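Local atomic coordinates of DR2417 (Deinococcus radiodurans, PDB entry 4XWW), a protein that probably degrades and matures RNA as a metal-dependent 5'-3' exonuclease, possibly also with endonuclease activity, and belongs to the metallo-beta-lactamase superfamily. Residues 17-23 / 35-39; 103-109 / 128-134; 192-196 / 390-394. One frame throughout, in Å; residues are numbered along the deposited sequence.

The three contacts follow one another along the chain and lie in the metallo-beta-lactamase core, an alpha-beta/beta-alpha sandwich. Interactions 1 and 2 belong to the same mixed sheet, with centres about 21 Å apart: 17-23/35-39 is an antiparallel hairpin, whereas 103-109/128-134 is a parallel pair at one margin, after strands 42-46 and 77-82. Interaction 3 joins helices 192-201 and 384-394, the latter packing on strand 205-209 of the second sheet; its centre is about 23 Å from that of interaction 1 and about 24 Å from that of interaction 2. It brings together parts of the chain almost 200 residues apart, which enclose the beta-CASP insertion characteristic of this family.

Interaction 1 of 3, residues 17-23 / 35-39; sequences PTLEVIP and TVFRY
Strand 19-23 and segment 35-39 of strand 34-39 form the two arms of an antiparallel beta hairpin, their axes 4.6 Å apart at closest approach and their directions 162° from each other. Both backbones are extended. Before the strand, Pro17 rests its CB 3.6 Å from Tyr39 OH, and Thr18 leads into the first paired residues. Leu19 (chi1 t, chi2 p) sends CD1 to 4.1 Å from Tyr39 CB and CD2 to 4.3 Å from Phe37 CD1. Glu20 and Arg38 make a hydrogen-bonded pair, Glu20 N to Arg38 O 2.8 Å and Arg38 N to Glu20 O 2.9 Å. A water bridges their side chains, 2.6 Å from Glu20 OE1 and 2.9 Å from Arg38 NH1; Arg38, fully extended, also gives NE to Gly40 O. Val21 and Phe37 are a non-hydrogen-bonded pair on the opposite face, Val21 CG2 lying 3.8 Å from Phe37 CE1 with Phe37 chi1 at m. Ile22 returns to the hydrogen-bonded type, its N 2.7 Å from Val36 O and its O 2.9 Å from Val36 N. Pro23 closes the register opposite Thr35, with CA atoms 4.3 Å apart. Strands 433-438 and 42-46 extend the sheet on either side; the Val21-Phe37 face looks onto strands 144-150 and 159-165 inside the sandwich, and Ile22, Val36 and Arg38 meet helix 68-72 on the outside.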
ATOM      1  N   PRO A  17      36.438  -4.950  30.215  1.00 56.76           N
ATOM      2  CA  PRO A  17      36.033  -4.169  29.037  1.00 57.42           C
ATOM      3  C   PRO A  17      35.170  -4.997  28.093  1.00 52.56           C
ATOM      4  O   PRO A  17      35.450  -6.174  27.876  1.00 51.25           O
ATOM      5  CB  PRO A  17      37.367  -3.796  28.378  1.00 56.63           C
ATOM      6  CG  PRO A  17      38.386  -3.935  29.460  1.00 54.60           C
ATOM      7  CD  PRO A  17      37.903  -5.067  30.317  1.00 59.54           C
ATOM      8  N   THR A  18      34.125  -4.387  27.546  1.00 45.21           N
ATOM      9  CA  THR A  18      33.188  -5.104  26.695  1.00 46.69           C
ATOM     10  C   THR A  18      33.144  -4.525  25.292  1.00 39.52           C
ATOM     11  O   THR A  18      33.511  -3.371  25.065  1.00 36.88           O
ATOM     12  CB  THR A  18      31.763  -5.076  27.275  1.00 48.58           C
ATOM     13  OG1 THR A  18      31.365  -3.716  27.500  1.00 48.24           O
ATOM     14  CG2 THR A  18      31.701  -5.836  28.585  1.00 51.80           C
ATOM     15  N   LEU A  19      32.707  -5.346  24.347  1.00 34.54           N
ATOM     16  CA  LEU A  19      32.403  -4.869  23.014  1.00 29.61           C
ATOM     17  C   LEU A  19      31.025  -4.221  23.088  1.00 35.75           C
ATOM     18  O   LEU A  19      30.135  -4.755  23.744  1.00 34.89           O
ATOM     19  CB  LEU A  19      32.425  -6.023  22.006  1.00 28.13           C
ATOM     20  CG  LEU A  19      32.200  -5.702  20.529  1.00 29.20           C
ATOM     21  CD1 LEU A  19      33.350  -4.879  19.993  1.00 35.80           C
ATOM     22  CD2 LEU A  19      32.010  -6.982  19.703  1.00 31.36           C
ATOM     23  N   GLU A  20      30.858  -3.063  22.459  1.00 31.76           N
ATOM     24  CA  GLU A  20      29.528  -2.490  22.293  1.00 28.45           C
ATOM     25  C   GLU A  20      29.160  -2.658  20.843  1.00 25.77           C
ATOM     26  O   GLU A  20      29.934  -2.287  19.958  1.00 31.84           O
ATOM     27  CB  GLU A  20      29.480  -1.013  22.691  1.00 27.19           C
ATOM     28  CG  GLU A  20      29.907  -0.756  24.142  1.00 28.18           C
ATOM     29  CD  GLU A  20      29.980   0.720  24.484  1.00 37.86           C
ATOM     30  OE1 GLU A  20      30.155   1.554  23.571  1.00 36.17           O
ATOM     31  OE2 GLU A  20      29.874   1.044  25.681  1.00 44.81           O
ATOM     32  N   VAL A  21      28.009  -3.264  20.612  1.00 24.51           N
ATOM     33  CA  VAL A  21      27.423  -3.304  19.288  1.00 24.71           C
ATOM     34  C   VAL A  21      26.317  -2.254  19.298  1.00 29.57           C
ATOM     35  O   VAL A  21      25.368  -2.367  20.070  1.00 23.41           O
ATOM     36  CB  VAL A  21      26.855  -4.687  18.948  1.00 29.12           C
ATOM     37  CG1 VAL A  21      26.278  -4.701  17.519  1.00 19.99           C
ATOM     38  CG2 VAL A  21      27.915  -5.747  19.083  1.00 27.07           C
ATOM     39  N   ILE A  22      26.472  -1.203  18.500  1.00 25.83           N
ATOM     40  CA  ILE A  22      25.525  -0.095  18.526  1.00 24.43           C
ATOM     41  C   ILE A  22      24.921   0.099  17.137  1.00 22.94           C
ATOM     42  O   ILE A  22      25.491   0.793  16.300  1.00 27.19           O
ATOM     43  CB  ILE A  22      26.219   1.210  19.004  1.00 32.34           C
ATOM     44  CG1 ILE A  22      27.007   0.950  20.300  1.00 29.44           C
ATOM     45  CG2 ILE A  22      25.195   2.331  19.172  1.00 24.96           C
ATOM     46  CD1 ILE A  22      27.878   2.124  20.759  1.00 28.29           C
ATOM     47  N   PRO A  23      23.777  -0.548  16.877  1.00 25.19           N
ATOM     48  CA  PRO A  23      23.065  -0.308  15.613  1.00 20.73           C
ATOM     49  C   PRO A  23      22.587   1.134  15.533  1.00 25.07           C
ATOM     50  O   PRO A  23      21.947   1.598  16.478  1.00 27.63           O
ATOM     51  CB  PRO A  23      21.888  -1.277  15.678  1.00 27.12           C
ATOM     52  CG  PRO A  23      21.669  -1.523  17.125  1.00 32.72           C
ATOM     53  CD  PRO A  23      23.041  -1.477  17.753  1.00 28.45           C
ATOM     54  N   THR A  35      25.903  -0.073  11.384  1.00 22.64           N
ATOM     55  CA  THR A  35      26.195  -0.694  12.667  1.00 21.53           C
ATOM     56  C   THR A  35      27.587  -0.293  13.141  1.00 24.96           C
ATOM     57  O   THR A  35      28.578  -0.378  12.395  1.00 23.67           O
ATOM     58  CB  THR A  35      26.097  -2.224  12.579  1.00 23.52           C
ATOM     59  OG1 THR A  35      24.831  -2.578  12.014  1.00 28.74           O
ATOM     60  CG2 THR A  35      26.230  -2.856  13.959  1.00 25.46           C
ATOM     61  N   VAL A  36      27.638   0.138  14.395  1.00 24.55           N
ATOM     62  CA  VAL A  36      28.865   0.570  15.034  1.00 25.51           C
ATOM     63  C   VAL A  36      29.332  -0.521  15.981  1.00 24.62           C
ATOM     64  O   VAL A  36      28.540  -1.078  16.739  1.00 26.30           O
ATOM     65  CB  VAL A  36      28.646   1.903  15.794  1.00 32.32           C
ATOM     66  CG1 VAL A  36      29.833   2.247  16.650  1.00 32.46           C
ATOM     67  CG2 VAL A  36      28.345   3.019  14.802  1.00 37.64           C
ATOM     68  N   PHE A  37      30.624  -0.838  15.903  1.00 24.59           N
ATOM     69  CA  PHE A  37      31.296  -1.687  16.884  1.00 30.28           C
ATOM     70  C   PHE A  37      32.306  -0.862  17.656  1.00 27.93           C
ATOM     71  O   PHE A  37      33.139  -0.183  17.059  1.00 27.92           O
ATOM     72  CB  PHE A  37      31.989  -2.871  16.206  1.00 25.10           C
ATOM     73  CG  PHE A  37      31.030  -3.829  15.557  1.00 25.00           C
ATOM     74  CD1 PHE A  37      30.457  -4.854  16.292  1.00 21.99           C
ATOM     75  CD2 PHE A  37      30.686  -3.692  14.219  1.00 23.28           C
ATOM     76  CE1 PHE A  37      29.549  -5.733  15.697  1.00 24.75           C
ATOM     77  CE2 PHE A  37      29.791  -4.572  13.623  1.00 26.23           C
ATOM     78  CZ  PHE A  37      29.230  -5.594  14.365  1.00 27.05           C
ATOM     79  N   ARG A  38      32.228  -0.901  18.983  1.00 25.24           N
ATOM     80  CA  ARG A  38      33.160  -0.144  19.792  1.00 26.52           C
ATOM     81  C   ARG A  38      33.818  -1.018  20.849  1.00 32.62           C
ATOM     82  O   ARG A  38      33.143  -1.712  21.611  1.00 29.35           O
ATOM     83  CB  ARG A  38      32.487   1.052  20.471  1.00 26.60           C
ATOM     84  CG  ARG A  38      33.485   1.883  21.291  1.00 32.81           C
ATOM     85  CD  ARG A  38      32.875   3.130  21.914  1.00 30.24           C
ATOM     86  NE  ARG A  38      33.863   3.766  22.789  1.00 33.05           N
ATOM     87  CZ  ARG A  38      33.612   4.775  23.616  1.00 40.03           C
ATOM     88  NH1 ARG A  38      32.393   5.285  23.703  1.00 41.83           N
ATOM     89  NH2 ARG A  38      34.592   5.270  24.366  1.00 46.13           N
ATOM     90  N   TYR A  39      35.143  -0.980  20.849  1.00 26.85           N
ATOM     91  CA  TYR A  39      35.949  -1.578  21.913  1.00 31.34           C
ATOM     92  C   TYR A  39      36.996  -0.577  22.411  1.00 32.01           C
ATOM     93  O   TYR A  39      37.903  -0.185  21.672  1.00 31.12           O
ATOM     94  CB  TYR A  39      36.635  -2.860  21.433  1.00 30.09           C
ATOM     95  CG  TYR A  39      37.281  -3.604  22.578  1.00 39.04           C
ATOM     96  CD1 TYR A  39      38.559  -3.275  23.001  1.00 40.81           C
ATOM     97  CD2 TYR A  39      36.596  -4.597  23.268  1.00 31.35           C
ATOM     98  CE1 TYR A  39      39.147  -3.918  24.059  1.00 41.76           C
ATOM     99  CE2 TYR A  39      37.188  -5.256  24.345  1.00 40.12           C
ATOM    100  CZ  TYR A  39      38.470  -4.906  24.726  1.00 44.68           C
ATOM    101  OH  TYR A  39      39.095  -5.537  25.783  1.00 47.85           O
TER
HETATM  102  O   HOH W   1      29.810   4.093  23.309  1.00 29.79           O

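Interaction 2 of 3, residues 103-109 / 128-134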
ATOM      1  N   VAL A 103      38.719   8.044   6.554  1.00 31.69           N
ATOM      2  CA  VAL A 103      39.183   6.811   7.186  1.00 30.59           C
ATOM      3  C   VAL A 103      39.181   5.704   6.135  1.00 30.18           C
ATOM      4  O   VAL A 103      38.523   5.829   5.096  1.00 30.43           O
ATOM      5  CB  VAL A 103      38.280   6.407   8.397  1.00 31.30           C
ATOM      6  CG1 VAL A 103      38.278   7.504   9.456  1.00 36.51           C
ATOM      7  CG2 VAL A 103      36.834   6.080   7.935  1.00 26.83           C
ATOM      8  N   PRO A 104      39.912   4.608   6.395  1.00 27.11           N
ATOM      9  CA  PRO A 104      39.879   3.537   5.396  1.00 26.89           C
ATOM     10  C   PRO A 104      38.494   2.884   5.258  1.00 32.45           C
ATOM     11  O   PRO A 104      37.807   2.610   6.253  1.00 25.38           O
ATOM     12  CB  PRO A 104      40.933   2.538   5.921  1.00 27.38           C
ATOM     13  CG  PRO A 104      41.879   3.394   6.742  1.00 31.51           C
ATOM     14  CD  PRO A 104      40.960   4.381   7.411  1.00 36.59           C
ATOM     15  N   VAL A 105      38.084   2.681   4.004  1.00 25.03           N
ATOM     16  CA  VAL A 105      36.786   2.106   3.669  1.00 25.79           C
ATOM     17  C   VAL A 105      36.980   0.853   2.818  1.00 27.53           C
ATOM     18  O   VAL A 105      37.455   0.936   1.688  1.00 27.16           O
ATOM     19  CB  VAL A 105      35.914   3.124   2.911  1.00 24.87           C
ATOM     20  CG1 VAL A 105      34.548   2.551   2.579  1.00 24.49           C
ATOM     21  CG2 VAL A 105      35.783   4.424   3.714  1.00 25.48           C
ATOM     22  N   TYR A 106      36.616  -0.300   3.369  1.00 21.83           N
ATOM     23  CA  TYR A 106      36.864  -1.587   2.722  1.00 21.65           C
ATOM     24  C   TYR A 106      35.636  -2.188   2.055  1.00 24.15           C
ATOM     25  O   TYR A 106      34.548  -2.193   2.634  1.00 22.95           O
ATOM     26  CB  TYR A 106      37.402  -2.590   3.742  1.00 23.72           C
ATOM     27  CG  TYR A 106      38.757  -2.189   4.280  1.00 27.47           C
ATOM     28  CD1 TYR A 106      39.928  -2.589   3.640  1.00 25.78           C
ATOM     29  CD2 TYR A 106      38.865  -1.389   5.408  1.00 28.13           C
ATOM     30  CE1 TYR A 106      41.174  -2.207   4.129  1.00 24.44           C
ATOM     31  CE2 TYR A 106      40.108  -1.001   5.896  1.00 28.74           C
ATOM     32  CZ  TYR A 106      41.257  -1.409   5.250  1.00 29.36           C
ATOM     33  OH  TYR A 106      42.495  -1.030   5.744  1.00 30.92           O
ATOM     34  N   GLY A 107      35.800  -2.707   0.843  1.00 22.05           N
ATOM     35  CA  GLY A 107      34.691  -3.406   0.214  1.00 21.10           C
ATOM     36  C   GLY A 107      35.093  -4.151  -1.043  1.00 21.10           C
ATOM     37  O   GLY A 107      36.192  -3.965  -1.546  1.00 24.59           O
ATOM     38  N   LEU A 108      34.188  -4.972  -1.574  1.00 21.09           N
ATOM     39  CA  LEU A 108      34.497  -5.724  -2.800  1.00 22.46           C
ATOM     40  C   LEU A 108      34.335  -4.847  -4.060  1.00 25.66           C
ATOM     41  O   LEU A 108      33.764  -3.761  -3.981  1.00 22.18           O
ATOM     42  CB  LEU A 108      33.633  -6.986  -2.857  1.00 21.13           C
ATOM     43  CG  LEU A 108      34.269  -8.084  -2.000  1.00 28.70           C
ATOM     44  CD1 LEU A 108      33.649  -8.129  -0.623  1.00 26.51           C
ATOM     45  CD2 LEU A 108      34.213  -9.449  -2.684  1.00 40.27           C
ATOM     46  N   PRO A 109      34.872  -5.288  -5.215  1.00 24.20           N
ATOM     47  CA  PRO A 109      34.980  -4.354  -6.348  1.00 25.58           C
ATOM     48  C   PRO A 109      33.667  -3.712  -6.843  1.00 22.35           C
ATOM     49  O   PRO A 109      33.694  -2.511  -7.110  1.00 23.14           O
ATOM     50  CB  PRO A 109      35.586  -5.224  -7.452  1.00 29.76           C
ATOM     51  CG  PRO A 109      36.341  -6.256  -6.732  1.00 26.62           C
ATOM     52  CD  PRO A 109      35.539  -6.569  -5.514  1.00 24.10           C
ATOM     53  N   ASP A 128      39.029   7.236   1.065  1.00 32.61           N
ATOM     54  CA  ASP A 128      40.017   6.167   1.041  1.00 35.41           C
ATOM     55  C   ASP A 128      39.360   4.801   0.820  1.00 36.44           C
ATOM     56  O   ASP A 128      39.217   4.013   1.759  1.00 27.68           O
ATOM     57  CB  ASP A 128      40.797   6.200   2.353  1.00 34.81           C
ATOM     58  CG  ASP A 128      42.014   5.306   2.348  1.00 33.19           C
ATOM     59  OD1 ASP A 128      42.308   4.656   1.329  1.00 30.02           O
ATOM     60  OD2 ASP A 128      42.681   5.282   3.392  1.00 33.51           O
ATOM     61  N   LEU A 129      38.953   4.531  -0.421  1.00 26.36           N
ATOM     62  CA  LEU A 129      38.387   3.230  -0.765  1.00 25.12           C
ATOM     63  C   LEU A 129      39.472   2.166  -0.988  1.00 25.05           C
ATOM     64  O   LEU A 129      40.417   2.372  -1.754  1.00 31.14           O
ATOM     65  CB  LEU A 129      37.486   3.350  -2.009  1.00 27.25           C
ATOM     66  CG  LEU A 129      36.331   4.357  -1.929  1.00 29.62           C
ATOM     67  CD1 LEU A 129      35.505   4.407  -3.234  1.00 27.29           C
ATOM     68  CD2 LEU A 129      35.414   3.981  -0.798  1.00 24.04           C
ATOM     69  N   ARG A 130      39.327   1.039  -0.297  1.00 24.85           N
ATOM     70  CA  ARG A 130      40.277  -0.063  -0.355  1.00 26.26           C
ATOM     71  C   ARG A 130      39.607  -1.380  -0.716  1.00 26.57           C
ATOM     72  O   ARG A 130      38.761  -1.893   0.013  1.00 25.33           O
ATOM     73  CB  ARG A 130      41.004  -0.204   0.978  1.00 27.47           C
ATOM     74  CG  ARG A 130      41.793   1.018   1.343  1.00 25.55           C
ATOM     75  CD  ARG A 130      42.400   0.872   2.715  1.00 26.05           C
ATOM     76  NE  ARG A 130      43.131   2.069   3.101  1.00 27.04           N
ATOM     77  CZ  ARG A 130      43.985   2.128   4.113  1.00 27.67           C
ATOM     78  NH1 ARG A 130      44.229   1.045   4.844  1.00 32.46           N
ATOM     79  NH2 ARG A 130      44.592   3.266   4.393  1.00 28.85           N
ATOM     80  N   GLU A 131      40.015  -1.937  -1.845  1.00 31.50           N
ATOM     81  CA  GLU A 131      39.417  -3.161  -2.349  1.00 28.01           C
ATOM     82  C   GLU A 131      39.842  -4.395  -1.560  1.00 31.51           C
ATOM     83  O   GLU A 131      41.028  -4.576  -1.244  1.00 29.08           O
ATOM     84  CB  GLU A 131      39.777  -3.334  -3.824  1.00 31.12           C
ATOM     85  CG  GLU A 131      39.098  -4.510  -4.483  1.00 42.67           C
ATOM     86  CD  GLU A 131      39.463  -4.635  -5.947  1.00 52.10           C
ATOM     87  OE1 GLU A 131      39.205  -3.676  -6.707  1.00 58.07           O
ATOM     88  OE2 GLU A 131      40.013  -5.687  -6.331  1.00 47.60           O
ATOM     89  N   VAL A 132      38.868  -5.250  -1.257  1.00 24.05           N
ATOM     90  CA  VAL A 132      39.153  -6.564  -0.711  1.00 25.53           C
ATOM     91  C   VAL A 132      38.536  -7.634  -1.595  1.00 22.60           C
ATOM     92  O   VAL A 132      37.800  -7.342  -2.537  1.00 26.45           O
ATOM     93  CB  VAL A 132      38.627  -6.730   0.732  1.00 22.37           C
ATOM     94  CG1 VAL A 132      39.371  -5.810   1.695  1.00 26.80           C
ATOM     95  CG2 VAL A 132      37.105  -6.509   0.808  1.00 23.27           C
ATOM     96  N   THR A 133      38.824  -8.885  -1.287  1.00 24.52           N
ATOM     97  CA  THR A 133      38.051  -9.965  -1.880  1.00 28.12           C
ATOM     98  C   THR A 133      37.809 -11.025  -0.819  1.00 21.77           C
ATOM     99  O   THR A 133      38.295 -10.899   0.294  1.00 25.24           O
ATOM    100  CB  THR A 133      38.740 -10.573  -3.096  1.00 32.14           C
ATOM    101  OG1 THR A 133      37.824 -11.455  -3.764  1.00 29.05           O
ATOM    102  CG2 THR A 133      39.976 -11.341  -2.665  1.00 26.80           C
ATOM    103  N   TYR A 134      37.019 -12.041  -1.151  1.00 27.80           N
ATOM    104  CA  TYR A 134      36.675 -13.060  -0.171  1.00 26.89           C
ATOM    105  C   TYR A 134      37.935 -13.693   0.401  1.00 25.67           C
ATOM    106  O   TYR A 134      38.855 -14.049  -0.343  1.00 26.63           O
ATOM    107  CB  TYR A 134      35.785 -14.122  -0.792  1.00 24.14           C
ATOM    108  CG  TYR A 134      34.563 -13.539  -1.440  1.00 19.63           C
ATOM    109  CD1 TYR A 134      33.650 -12.790  -0.699  1.00 23.94           C
ATOM    110  CD2 TYR A 134      34.325 -13.714  -2.787  1.00 23.07           C
ATOM    111  CE1 TYR A 134      32.527 -12.246  -1.290  1.00 21.73           C
ATOM    112  CE2 TYR A 134      33.211 -13.170  -3.385  1.00 32.29           C
ATOM    113  CZ  TYR A 134      32.315 -12.444  -2.628  1.00 26.69           C
ATOM    114  OH  TYR A 134      31.216 -11.898  -3.222  1.00 35.08           O
TER
HETATM  115  O   HOH W   2      37.710   7.837   3.592  1.00 33.89           O
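Arg130, Leu108 and Val132 lose the most surface in this parallel pairing of strands 104-107 and 128-131, whose axes come within 4.6 Å and run 33° apart. Arg130 works through both backbone and side chain. Its N donates to Val105 O (2.7 Å) and its O accepts from Gly107 N (3.2 Å), the staggered pattern of parallel strands, preceded by Val105 N to Asp128 O at 2.8 Å. The extended side chain lies on the same face as Tyr106, where NH1 donates to Tyr106 OH at 2.8 Å; Pro104 CB sits over one face of the guanidinium, 3.6 Å from Arg130 CZ. On its own strand Arg130 NH2 forms a salt bridge with Asp128 OD2 (3.0 Å), which leaves the guanidinium held between a carboxylate and a phenol. Val132 continues the register beyond the strand: its N donates to Gly107 O at 3.0 Å, while CG1 packs 3.8 Å from Tyr106 CD1. Leu108, the N-cap residue of the following helix, places CG 3.6 Å from Val132 O and lays CD2 over the Tyr134 ring in a CH-pi contact, 3.7 Å from the centroid. The pair is the strand-strand part of a beta-alpha-beta crossover, its connection being helix 109-122. That helix packs against Leu129 through Leu112 and Val115. On the other face Tyr106 and Val132 reach Phe148 of strand 144-150 in the second sheet, and strand 77-82 continues the parallel order beyond 104-107.

Interaction 3 of 3, residues 192-196 / 390-394; sequences LERVE and ILNLT
Two short helical segments, 192-196 and 390-394, pack with their N-to-C directions 51° apart and their axes 9.3 Å apart at closest approach, in a contact made mainly by aliphatic side chains. Both backbones are regular alpha helix, with Glu196 N bonded to Leu192 O (2.8 Å) and Thr394 N to Ile390 O (2.9 Å). The closest CA pair is Glu196 with Leu393, at 4.9 Å. Leu393 (chi1 m, chi2 t) points at the first helix and fills the space along its Leu192, Val195 and Glu196 side. Its CD1 lies 4.2 Å from Leu192 O and 4.3 Å from Leu192 CD2, its CD2 3.8 Å from Glu196 CB, and its CB 4.1 Å from Val195 CG1. Leu192 takes the same m, t conformation. Ile390, with both chi1 and chi2 at m, swings CD1 across to 4.1 Å from Leu192 CD2 and 4.4 Å from Val195 CG1. Thr394 is held at chi1 p, where OG1 donates back to Ile390 O at 2.6 Å; its CG2 then lies 3.5 Å from CG1 of Val195 (chi1 t). A water spans the margin, donating at 2.7 Å to both Glu196 O and Leu393 O. The packing joins helix 192-201 of the metallo-beta-lactamase region to helix 384-394 of the RNA specificity region. Arg194 lies out of reach of 390-394 and forms a salt bridge with Glu147 of strand 144-150. Ile390, Leu391 and Thr394 lean on Leu206 of strand 205-209 in the second sheet, and helix 406-417 borders Leu391.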
ATOM      1  N   LEU A 192      29.782 -21.729   2.869  1.00 21.66           N
ATOM      2  CA  LEU A 192      29.233 -22.415   4.038  1.00 23.66           C
ATOM      3  C   LEU A 192      30.317 -23.188   4.784  1.00 20.96           C
ATOM      4  O   LEU A 192      30.192 -23.448   5.976  1.00 23.65           O
ATOM      5  CB  LEU A 192      28.089 -23.348   3.639  1.00 23.34           C
ATOM      6  CG  LEU A 192      26.869 -22.640   3.051  1.00 27.12           C
ATOM      7  CD1 LEU A 192      25.748 -23.629   2.778  1.00 31.17           C
ATOM      8  CD2 LEU A 192      26.408 -21.515   3.978  1.00 24.46           C
ATOM      9  N   GLU A 193      31.371 -23.564   4.067  1.00 23.36           N
ATOM     10  CA  GLU A 193      32.545 -24.182   4.683  1.00 23.06           C
ATOM     11  C   GLU A 193      33.131 -23.232   5.725  1.00 25.43           C
ATOM     12  O   GLU A 193      33.436 -23.631   6.856  1.00 25.63           O
ATOM     13  CB  GLU A 193      33.575 -24.516   3.604  1.00 24.04           C
ATOM     14  CG  GLU A 193      34.837 -25.189   4.094  1.00 36.43           C
ATOM     15  CD  GLU A 193      35.812 -25.458   2.961  1.00 54.15           C
ATOM     16  OE1 GLU A 193      36.087 -24.527   2.172  1.00 55.08           O
ATOM     17  OE2 GLU A 193      36.298 -26.605   2.852  1.00 64.01           O
ATOM     18  N   ARG A 194      33.269 -21.962   5.355  1.00 22.52           N
ATOM     19  CA  ARG A 194      33.874 -20.989   6.263  1.00 24.86           C
ATOM     20  C   ARG A 194      32.969 -20.741   7.452  1.00 21.15           C
ATOM     21  O   ARG A 194      33.432 -20.585   8.577  1.00 22.07           O
ATOM     22  CB  ARG A 194      34.165 -19.662   5.561  1.00 24.53           C
ATOM     23  CG  ARG A 194      34.770 -18.628   6.494  1.00 21.54           C
ATOM     24  CD  ARG A 194      36.193 -19.094   6.903  1.00 18.95           C
ATOM     25  NE  ARG A 194      36.895 -18.276   7.905  1.00 23.34           N
ATOM     26  CZ  ARG A 194      36.784 -18.430   9.226  1.00 22.06           C
ATOM     27  NH1 ARG A 194      35.943 -19.343   9.737  1.00 24.44           N
ATOM     28  NH2 ARG A 194      37.503 -17.669  10.041  1.00 25.86           N
ATOM     29  N   VAL A 195      31.663 -20.684   7.186  1.00 19.70           N
ATOM     30  CA  VAL A 195      30.684 -20.450   8.238  1.00 18.67           C
ATOM     31  C   VAL A 195      30.680 -21.624   9.224  1.00 21.92           C
ATOM     32  O   VAL A 195      30.668 -21.427  10.443  1.00 24.02           O
ATOM     33  CB  VAL A 195      29.272 -20.221   7.636  1.00 25.86           C
ATOM     34  CG1 VAL A 195      28.201 -20.237   8.722  1.00 24.72           C
ATOM     35  CG2 VAL A 195      29.232 -18.893   6.831  1.00 21.98           C
ATOM     36  N   GLU A 196      30.703 -22.844   8.694  1.00 21.09           N
ATOM     37  CA  GLU A 196      30.752 -24.028   9.548  1.00 20.02           C
ATOM     38  C   GLU A 196      32.031 -24.046  10.401  1.00 23.93           C
ATOM     39  O   GLU A 196      32.003 -24.400  11.585  1.00 23.17           O
ATOM     40  CB  GLU A 196      30.660 -25.299   8.706  1.00 21.38           C
ATOM     41  CG  GLU A 196      30.798 -26.565   9.541  1.00 34.48           C
ATOM     42  CD  GLU A 196      30.288 -27.798   8.829  1.00 48.19           C
ATOM     43  OE1 GLU A 196      30.350 -27.833   7.580  1.00 41.77           O
ATOM     44  OE2 GLU A 196      29.822 -28.728   9.523  1.00 56.67           O
ATOM     45  N   ILE A 390      22.154 -21.447   8.847  1.00 18.78           N
ATOM     46  CA  ILE A 390      23.168 -20.581   9.433  1.00 21.50           C
ATOM     47  C   ILE A 390      23.226 -20.698  10.961  1.00 20.48           C
ATOM     48  O   ILE A 390      24.315 -20.812  11.552  1.00 19.87           O
ATOM     49  CB  ILE A 390      22.936 -19.124   9.040  1.00 22.89           C
ATOM     50  CG1 ILE A 390      22.974 -18.990   7.506  1.00 20.13           C
ATOM     51  CG2 ILE A 390      23.977 -18.210   9.763  1.00 21.22           C
ATOM     52  CD1 ILE A 390      24.254 -19.552   6.874  1.00 27.56           C
ATOM     53  N   LEU A 391      22.062 -20.667  11.604  1.00 19.31           N
ATOM     54  CA  LEU A 391      21.995 -20.848  13.054  1.00 20.19           C
ATOM     55  C   LEU A 391      22.566 -22.202  13.475  1.00 21.36           C
ATOM     56  O   LEU A 391      23.265 -22.282  14.478  1.00 20.94           O
ATOM     57  CB  LEU A 391      20.540 -20.693  13.547  1.00 20.89           C
ATOM     58  CG  LEU A 391      20.056 -19.242  13.685  1.00 20.45           C
ATOM     59  CD1 LEU A 391      18.568 -19.116  13.439  1.00 22.72           C
ATOM     60  CD2 LEU A 391      20.403 -18.704  15.073  1.00 24.09           C
ATOM     61  N   ASN A 392      22.308 -23.256  12.705  1.00 22.68           N
ATOM     62  CA  ASN A 392      22.817 -24.587  13.054  1.00 20.25           C
ATOM     63  C   ASN A 392      24.322 -24.723  12.827  1.00 21.44           C
ATOM     64  O   ASN A 392      25.007 -25.420  13.572  1.00 25.15           O
ATOM     65  CB  ASN A 392      22.086 -25.682  12.257  1.00 18.73           C
ATOM     66  CG  ASN A 392      20.660 -25.942  12.754  1.00 26.98           C
ATOM     67  OD1 ASN A 392      20.346 -25.747  13.931  1.00 28.39           O
ATOM     68  ND2 ASN A 392      19.797 -26.388  11.849  1.00 27.10           N
ATOM     69  N   LEU A 393      24.825 -24.067  11.789  1.00 19.47           N
ATOM     70  CA  LEU A 393      26.245 -24.140  11.461  1.00 19.49           C
ATOM     71  C   LEU A 393      27.104 -23.310  12.422  1.00 23.45           C
ATOM     72  O   LEU A 393      28.214 -23.708  12.773  1.00 23.45           O
ATOM     73  CB  LEU A 393      26.467 -23.669  10.021  1.00 19.79           C
ATOM     74  CG  LEU A 393      26.090 -24.639   8.908  1.00 17.13           C
ATOM     75  CD1 LEU A 393      26.312 -23.974   7.564  1.00 22.04           C
ATOM     76  CD2 LEU A 393      26.958 -25.924   9.005  1.00 27.04           C
ATOM     77  N   THR A 394      26.591 -22.150  12.829  1.00 22.56           N
ATOM     78  CA  THR A 394      27.366 -21.237  13.673  1.00 24.19           C
ATOM     79  C   THR A 394      27.246 -21.540  15.163  1.00 24.31           C
ATOM     80  O   THR A 394      28.169 -21.220  15.935  1.00 22.67           O
ATOM     81  CB  THR A 394      26.984 -19.775  13.436  1.00 21.41           C
ATOM     82  OG1 THR A 394      25.568 -19.629  13.548  1.00 27.91           O
ATOM     83  CG2 THR A 394      27.440 -19.331  12.057  1.00 22.20           C
TER
HETATM   84  O   HOH W   3      29.995 -25.678  12.852  1.00 28.99           O